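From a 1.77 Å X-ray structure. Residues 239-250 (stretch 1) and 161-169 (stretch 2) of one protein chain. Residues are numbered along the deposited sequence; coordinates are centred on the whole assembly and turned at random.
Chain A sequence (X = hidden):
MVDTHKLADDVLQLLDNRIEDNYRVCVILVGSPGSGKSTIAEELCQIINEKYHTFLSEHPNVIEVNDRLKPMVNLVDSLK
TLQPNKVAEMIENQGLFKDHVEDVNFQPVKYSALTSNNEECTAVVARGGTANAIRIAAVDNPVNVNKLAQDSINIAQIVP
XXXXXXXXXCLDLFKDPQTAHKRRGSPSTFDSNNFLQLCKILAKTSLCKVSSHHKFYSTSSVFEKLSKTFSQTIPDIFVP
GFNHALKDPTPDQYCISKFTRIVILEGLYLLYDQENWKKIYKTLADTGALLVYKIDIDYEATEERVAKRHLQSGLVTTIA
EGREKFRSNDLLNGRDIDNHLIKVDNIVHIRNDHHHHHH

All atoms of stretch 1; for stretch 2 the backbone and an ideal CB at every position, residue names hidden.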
ATOM      1  N   VAL A 239       6.550   4.906  -4.252  1.00 15.15           N
ATOM      2  CA  VAL A 239       5.493   5.218  -3.307  1.00 15.76           C
ATOM      3  C   VAL A 239       6.067   5.720  -1.991  1.00 15.58           C
ATOM      4  O   VAL A 239       7.124   5.267  -1.541  1.00 16.59           O
ATOM      5  CB  VAL A 239       4.584   3.983  -3.065  1.00 18.13           C
ATOM      6  CG1 VAL A 239       4.023   3.488  -4.396  1.00 18.70           C
ATOM      7  CG2 VAL A 239       5.359   2.879  -2.394  1.00 21.96           C
ATOM      8  N   PRO A 240       5.376   6.677  -1.358  1.00 15.12           N
ATOM      9  CA  PRO A 240       5.830   7.243  -0.087  1.00 14.87           C
ATOM     10  C   PRO A 240       5.858   6.245   1.061  1.00 15.66           C
ATOM     11  O   PRO A 240       5.180   5.216   1.035  1.00 13.40           O
ATOM     12  CB  PRO A 240       4.838   8.376   0.155  1.00 14.40           C
ATOM     13  CG  PRO A 240       3.572   7.830  -0.449  1.00 13.42           C
ATOM     14  CD  PRO A 240       4.075   7.246  -1.752  1.00 15.97           C
ATOM     15  N   GLY A 241       6.658   6.571   2.070  1.00 16.27           N
ATOM     16  CA  GLY A 241       6.772   5.735   3.247  1.00 19.38           C
ATOM     17  C   GLY A 241       6.536   6.644   4.435  1.00 21.09           C
ATOM     18  O   GLY A 241       6.373   7.849   4.262  1.00 23.98           O
ATOM     19  N   PHE A 242       6.505   6.087   5.637  1.00 24.33           N
ATOM     20  CA  PHE A 242       6.293   6.915   6.812  1.00 25.94           C
ATOM     21  C   PHE A 242       7.539   6.920   7.684  1.00 28.31           C
ATOM     22  O   PHE A 242       8.059   5.862   8.045  1.00 29.28           O
ATOM     23  CB  PHE A 242       5.104   6.402   7.627  1.00 24.86           C
ATOM     24  CG  PHE A 242       4.606   7.389   8.647  1.00 25.88           C
ATOM     25  CD1 PHE A 242       3.788   8.448   8.265  1.00 24.79           C
ATOM     26  CD2 PHE A 242       4.974   7.276   9.982  1.00 26.54           C
ATOM     27  CE1 PHE A 242       3.343   9.383   9.197  1.00 24.24           C
ATOM     28  CE2 PHE A 242       4.534   8.208  10.925  1.00 27.30           C
ATOM     29  CZ  PHE A 242       3.717   9.263  10.530  1.00 26.27           C
ATOM     30  N   ASN A 243       8.021   8.113   8.010  1.00 30.98           N
ATOM     31  CA  ASN A 243       9.199   8.258   8.855  1.00 34.46           C
ATOM     32  C   ASN A 243       8.722   8.425  10.295  1.00 36.20           C
ATOM     33  O   ASN A 243       8.250   9.493  10.684  1.00 35.04           O
ATOM     34  CB  ASN A 243      10.012   9.481   8.425  1.00 35.92           C
ATOM     35  CG  ASN A 243      11.354   9.570   9.130  1.00 38.34           C
ATOM     36  OD1 ASN A 243      11.422   9.672  10.355  1.00 40.33           O
ATOM     37  ND2 ASN A 243      12.430   9.532   8.354  1.00 38.64           N
ATOM     38  N   HIS A 244       8.838   7.357  11.075  1.00 38.01           N
ATOM     39  CA  HIS A 244       8.406   7.358  12.467  1.00 41.80           C
ATOM     40  C   HIS A 244       9.145   8.374  13.332  1.00 42.54           C
ATOM     41  O   HIS A 244       8.675   8.740  14.409  1.00 42.99           O
ATOM     42  CB  HIS A 244       8.568   5.954  13.050  1.00 43.24           C
ATOM     43  CG  HIS A 244       7.752   4.918  12.343  1.00 46.08           C
ATOM     44  ND1 HIS A 244       6.377   4.873  12.422  1.00 46.79           N
ATOM     45  CD2 HIS A 244       8.115   3.908  11.517  1.00 46.47           C
ATOM     46  CE1 HIS A 244       5.927   3.882  11.672  1.00 47.07           C
ATOM     47  NE2 HIS A 244       6.962   3.282  11.112  1.00 47.28           N
ATOM     48  N   ALA A 245      10.297   8.833  12.854  1.00 43.52           N
ATOM     49  CA  ALA A 245      11.087   9.811  13.591  1.00 45.13           C
ATOM     50  C   ALA A 245      10.553  11.221  13.355  1.00 45.52           C
ATOM     51  O   ALA A 245      10.358  11.986  14.300  1.00 46.75           O
ATOM     52  CB  ALA A 245      12.549   9.727  13.168  1.00 44.70           C
ATOM     53  N   LEU A 246      10.318  11.558  12.090  1.00 45.06           N
ATOM     54  CA  LEU A 246       9.809  12.878  11.728  1.00 43.54           C
ATOM     55  C   LEU A 246       8.298  12.975  11.904  1.00 41.81           C
ATOM     56  O   LEU A 246       7.722  14.056  11.787  1.00 41.60           O
ATOM     57  CB  LEU A 246      10.173  13.206  10.278  1.00 45.27           C
ATOM     58  CG  LEU A 246      11.663  13.233   9.928  1.00 46.53           C
ATOM     59  CD1 LEU A 246      11.828  13.604   8.463  1.00 47.44           C
ATOM     60  CD2 LEU A 246      12.389  14.231  10.816  1.00 46.70           C
ATOM     61  N   LYS A 247       7.663  11.840  12.181  1.00 39.08           N
ATOM     62  CA  LYS A 247       6.218  11.793  12.377  1.00 37.89           C
ATOM     63  C   LYS A 247       5.474  12.234  11.117  1.00 34.46           C
ATOM     64  O   LYS A 247       4.382  12.797  11.200  1.00 33.32           O
ATOM     65  CB  LYS A 247       5.815  12.698  13.544  1.00 40.67           C
ATOM     66  CG  LYS A 247       6.587  12.449  14.832  1.00 43.69           C
ATOM     67  CD  LYS A 247       6.315  11.064  15.393  1.00 46.24           C
ATOM     68  CE  LYS A 247       7.130  10.818  16.653  1.00 46.94           C
ATOM     69  NZ  LYS A 247       6.836  11.827  17.711  1.00 48.18           N
ATOM     70  N   ASP A 248       6.065  11.977   9.954  1.00 31.04           N
ATOM     71  CA  ASP A 248       5.449  12.358   8.688  1.00 27.87           C
ATOM     72  C   ASP A 248       5.853  11.464   7.525  1.00 27.24           C
ATOM     73  O   ASP A 248       6.859  10.755   7.581  1.00 25.81           O
ATOM     74  CB  ASP A 248       5.795  13.809   8.332  1.00 27.75           C
ATOM     75  CG  ASP A 248       4.830  14.811   8.937  1.00 28.23           C
ATOM     76  OD1 ASP A 248       3.604  14.572   8.880  1.00 25.26           O
ATOM     77  OD2 ASP A 248       5.294  15.848   9.456  1.00 30.89           O
ATOM     78  N   PRO A 249       5.062  11.490   6.442  1.00 25.86           N
ATOM     79  CA  PRO A 249       5.359  10.675   5.263  1.00 27.48           C
ATOM     80  C   PRO A 249       6.602  11.197   4.548  1.00 28.67           C
ATOM     81  O   PRO A 249       6.872  12.399   4.556  1.00 28.80           O
ATOM     82  CB  PRO A 249       4.092  10.814   4.423  1.00 25.65           C
ATOM     83  CG  PRO A 249       3.607  12.182   4.774  1.00 26.89           C
ATOM     84  CD  PRO A 249       3.796  12.223   6.269  1.00 26.94           C
ATOM     85  N   THR A 250       7.361  10.284   3.952  1.00 29.66           N
ATOM     86  CA  THR A 250       8.575  10.637   3.230  1.00 31.24           C
ATOM     87  C   THR A 250       8.514  10.015   1.832  1.00 31.19           C
ATOM     88  O   THR A 250       7.983   8.920   1.651  1.00 28.78           O
ATOM     89  CB  THR A 250       9.831  10.148   3.986  1.00 32.90           C
ATOM     90  OG1 THR A 250      11.006  10.503   3.248  1.00 35.18           O
ATOM     91  CG2 THR A 250       9.787   8.645   4.189  1.00 31.89           C
ATOM     92  N   UNK A 161       0.352   1.225   3.915  1.00 14.42           N
ATOM     93  CA  UNK A 161      -0.609   2.312   3.772  1.00 15.51           C
ATOM     94  C   UNK A 161      -0.102   3.554   4.518  1.00 14.68           C
ATOM     95  O   UNK A 161      -0.518   4.677   4.241  1.00 13.76           O
ATOM     96  CB  UNK A 161      -1.983   1.889   4.296  1.00 15.51           C
ATOM     97  N   UNK A 162       0.818   3.334   5.454  1.00 16.92           N
ATOM     98  CA  UNK A 162       1.397   4.394   6.283  1.00 19.45           C
ATOM     99  C   UNK A 162       1.943   5.611   5.543  1.00 18.16           C
ATOM    100  O   UNK A 162       1.858   6.734   6.042  1.00 17.08           O
ATOM    101  CB  UNK A 162       2.529   3.796   7.120  1.00 19.45           C
ATOM    102  N   UNK A 163       2.518   5.386   4.365  1.00 16.32           N
ATOM    103  CA  UNK A 163       3.071   6.482   3.600  1.00 15.07           C
ATOM    104  C   UNK A 163       2.019   7.447   3.095  1.00 14.51           C
ATOM    105  O   UNK A 163       2.339   8.538   2.625  1.00 14.21           O
ATOM    106  CB  UNK A 163       3.872   5.933   2.418  1.00 15.07           C
ATOM    107  N   UNK A 164       0.755   7.055   3.194  1.00 13.05           N
ATOM    108  CA  UNK A 164      -0.326   7.909   2.727  1.00 12.85           C
ATOM    109  C   UNK A 164      -0.995   8.668   3.861  1.00 14.14           C
ATOM    110  O   UNK A 164      -2.034   9.302   3.679  1.00 14.38           O
ATOM    111  CB  UNK A 164      -1.367   7.073   1.981  1.00 12.85           C
ATOM    112  N   UNK A 165      -0.381   8.605   5.033  1.00 14.15           N
ATOM    113  CA  UNK A 165      -0.899   9.324   6.183  1.00 16.90           C
ATOM    114  C   UNK A 165      -0.755  10.806   5.829  1.00 16.34           C
ATOM    115  O   UNK A 165       0.278  11.223   5.301  1.00 16.82           O
ATOM    116  CB  UNK A 165      -0.164   8.959   7.474  1.00 16.90           C
ATOM    117  N   UNK A 166      -1.783  11.601   6.091  1.00 15.36           N
ATOM    118  CA  UNK A 166      -1.692  13.023   5.789  1.00 14.92           C
ATOM    119  C   UNK A 166      -0.619  13.628   6.690  1.00 15.53           C
ATOM    120  O   UNK A 166      -0.452  13.201   7.836  1.00 15.28           O
ATOM    121  CB  UNK A 166      -3.039  13.722   5.982  1.00 14.92           C
ATOM    122  N   UNK A 167       0.116  14.605   6.170  1.00 16.45           N
ATOM    123  CA  UNK A 167       1.174  15.239   6.947  1.00 17.51           C
ATOM    124  C   UNK A 167       0.591  16.025   8.108  1.00 18.41           C
ATOM    125  O   UNK A 167      -0.581  16.406   8.096  1.00 19.01           O
ATOM    126  CB  UNK A 167       2.018  16.155   6.059  1.00 17.51           C
ATOM    127  N   UNK A 168       1.421  16.275   9.111  1.00 20.08           N
ATOM    128  CA  UNK A 168       0.981  17.023  10.275  1.00 22.07           C
ATOM    129  C   UNK A 168       0.552  18.430   9.877  1.00 22.83           C
ATOM    130  O   UNK A 168      -0.418  18.963  10.419  1.00 23.46           O
ATOM    131  CB  UNK A 168       2.092  17.080  11.326  1.00 22.07           C
ATOM    132  N   UNK A 169       1.264  19.034   8.927  1.00 22.86           N
ATOM    133  CA  UNK A 169       0.916  20.379   8.478  1.00 24.04           C
ATOM    134  C   UNK A 169      -0.400  20.336   7.714  1.00 24.13           C
ATOM    135  O   UNK A 169      -1.148  21.310   7.686  1.00 22.77           O
ATOM    136  CB  UNK A 169       2.026  20.970   7.607  1.00 24.04           C
TER

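At position 161 the CA-to-CB bond points away from stretch 1 and the ideal CB has none of its atoms within 5.5 Å, so the hairpin places no demand on the side chain. The residue is Met161, whose backbone O accepts a hydrogen bond from the N of position 164 in a short 3-10 turn.

Position 162 points toward stretch 1, its ideal CB 3.7 Å from the CB of Phe242. Beside that aromatic side chain a small or medium residue of either polar or apolar character would fit. It is Asp162; its backbone O sits 3.4 Å from CD1 of Phe242.

Position 163 is the most constrained. An ideal CB would lie 2.0 Å from Pro240 O and 2.9 Å from Gly241 N, both clashes, and only glycine avoids them. Gly163 lets the backbones close to 3.8 Å between Gly163 CA and Gly241 CA. Its CA makes a CA-H...O contact with Pro240 O at 3.6 Å, and water 1 joins the Gly163 N to the same carbonyl, with 2.8 Å from the water O to each atom.

The CB of position 164 points away, yet a long side chain could turn back toward the Pro240 ring; a large apolar or aromatic residue would suit. Phe164 does so, placing one ring face beneath CG of Pro240, 4.1 Å from the ring centroid, in a CH-pi contact.

Position 165 faces stretch 1, with its ideal CB 3.9 Å from Phe242 CE1 and 5.3 Å from Pro249 CD. These apolar neighbours would accept an aliphatic or aromatic side chain. His165 pairs obliquely with Phe242, the planes at 81° and the centroids 5.6 Å apart.

Position 166 points away, leaving the choice to surroundings other than the hairpin; it is Leu166.

At position 167 the CB runs sideways, 3.6 Å from Asp248 OD1, just before a helix begins. Serine, threonine or asparagine could cap there; a second acid beside Asp248 would be less welcome. Ser167 does, its side chain capping a backbone N just past the stretch.

Position 168 points toward the Asp248 carboxylate, which invites a long basic side chain; lysine or arginine would be plausible. Arg168 donates from NE to Asp248 OD2 at 2.9 Å, forming a salt bridge, while its backbone N donates to Asp248 OD1 at 2.8 Å.

Position 169 points sideways and no atom of stretch 1 lies near its CB, so stretch 1 sets little limit on the residue. Arg169 contributes its backbone N, linked to Asp248 OD2 through water 2.

Stretch 2 (161-169) MDGFHLSRR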
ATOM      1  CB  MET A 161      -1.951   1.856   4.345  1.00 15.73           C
ATOM      2  CG  MET A 161      -3.145   2.678   3.940  1.00 19.95           C
ATOM      3  SD  MET A 161      -4.628   2.004   4.720  1.00 18.51           S
ATOM      4  CE  MET A 161      -4.637   2.911   6.185  1.00 16.21           C
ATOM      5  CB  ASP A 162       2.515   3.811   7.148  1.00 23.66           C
ATOM      6  CG  ASP A 162       2.025   2.719   8.065  1.00 28.47           C
ATOM      7  OD1 ASP A 162       1.415   3.038   9.109  1.00 30.63           O
ATOM      8  OD2 ASP A 162       2.236   1.536   7.731  1.00 30.82           O
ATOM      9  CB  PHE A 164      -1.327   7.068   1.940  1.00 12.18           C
ATOM     10  CG  PHE A 164      -0.811   6.664   0.593  1.00  9.79           C
ATOM     11  CD1 PHE A 164      -1.080   7.445  -0.526  1.00 13.13           C
ATOM     12  CD2 PHE A 164       0.019   5.552   0.452  1.00 12.17           C
ATOM     13  CE1 PHE A 164      -0.530   7.133  -1.769  1.00 12.15           C
ATOM     14  CE2 PHE A 164       0.575   5.230  -0.786  1.00 10.81           C
ATOM     15  CZ  PHE A 164       0.300   6.024  -1.897  1.00 12.74           C
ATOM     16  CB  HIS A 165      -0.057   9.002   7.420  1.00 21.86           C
ATOM     17  CG  HIS A 165      -0.764   9.241   8.713  1.00 27.44           C
ATOM     18  ND1 HIS A 165      -1.768   8.418   9.176  1.00 31.57           N
ATOM     19  CD2 HIS A 165      -0.624  10.219   9.638  1.00 30.29           C
ATOM     20  CE1 HIS A 165      -2.217   8.880  10.330  1.00 31.93           C
ATOM     21  NE2 HIS A 165      -1.539   9.972  10.632  1.00 31.77           N
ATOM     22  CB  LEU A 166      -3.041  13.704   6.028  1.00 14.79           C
ATOM     23  CG  LEU A 166      -4.141  13.255   5.063  1.00 13.11           C
ATOM     24  CD1 LEU A 166      -5.480  13.846   5.480  1.00 14.83           C
ATOM     25  CD2 LEU A 166      -3.766  13.676   3.650  1.00 13.51           C
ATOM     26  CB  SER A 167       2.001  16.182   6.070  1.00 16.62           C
ATOM     27  OG  SER A 167       1.238  17.306   5.676  1.00 18.61           O
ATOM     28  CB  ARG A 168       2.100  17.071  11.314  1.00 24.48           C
ATOM     29  CG  ARG A 168       2.431  15.708  11.914  1.00 28.17           C
ATOM     30  CD  ARG A 168       3.589  15.794  12.899  1.00 31.49           C
ATOM     31  NE  ARG A 168       4.775  16.383  12.287  1.00 35.53           N
ATOM     32  CZ  ARG A 168       5.386  17.475  12.740  1.00 39.28           C
ATOM     33  NH1 ARG A 168       6.460  17.945  12.119  1.00 41.05           N
ATOM     34  NH2 ARG A 168       4.923  18.097  13.818  1.00 40.15           N
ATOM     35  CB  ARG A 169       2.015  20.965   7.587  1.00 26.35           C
ATOM     36  CG  ARG A 169       1.680  22.357   7.061  1.00 32.89           C
ATOM     37  CD  ARG A 169       2.845  23.018   6.322  1.00 37.39           C
ATOM     38  NE  ARG A 169       3.929  23.420   7.216  1.00 42.53           N
ATOM     39  CZ  ARG A 169       4.874  22.604   7.676  1.00 44.74           C
ATOM     40  NH1 ARG A 169       4.883  21.323   7.327  1.00 46.02           N
ATOM     41  NH2 ARG A 169       5.813  23.070   8.488  1.00 46.35           N
TER
HETATM   42  O   HOH W   1       3.794   3.495   2.797  1.00 19.04           O
HETATM   43  O   HOH W   2       4.154  18.203   8.313  1.00 23.63           O
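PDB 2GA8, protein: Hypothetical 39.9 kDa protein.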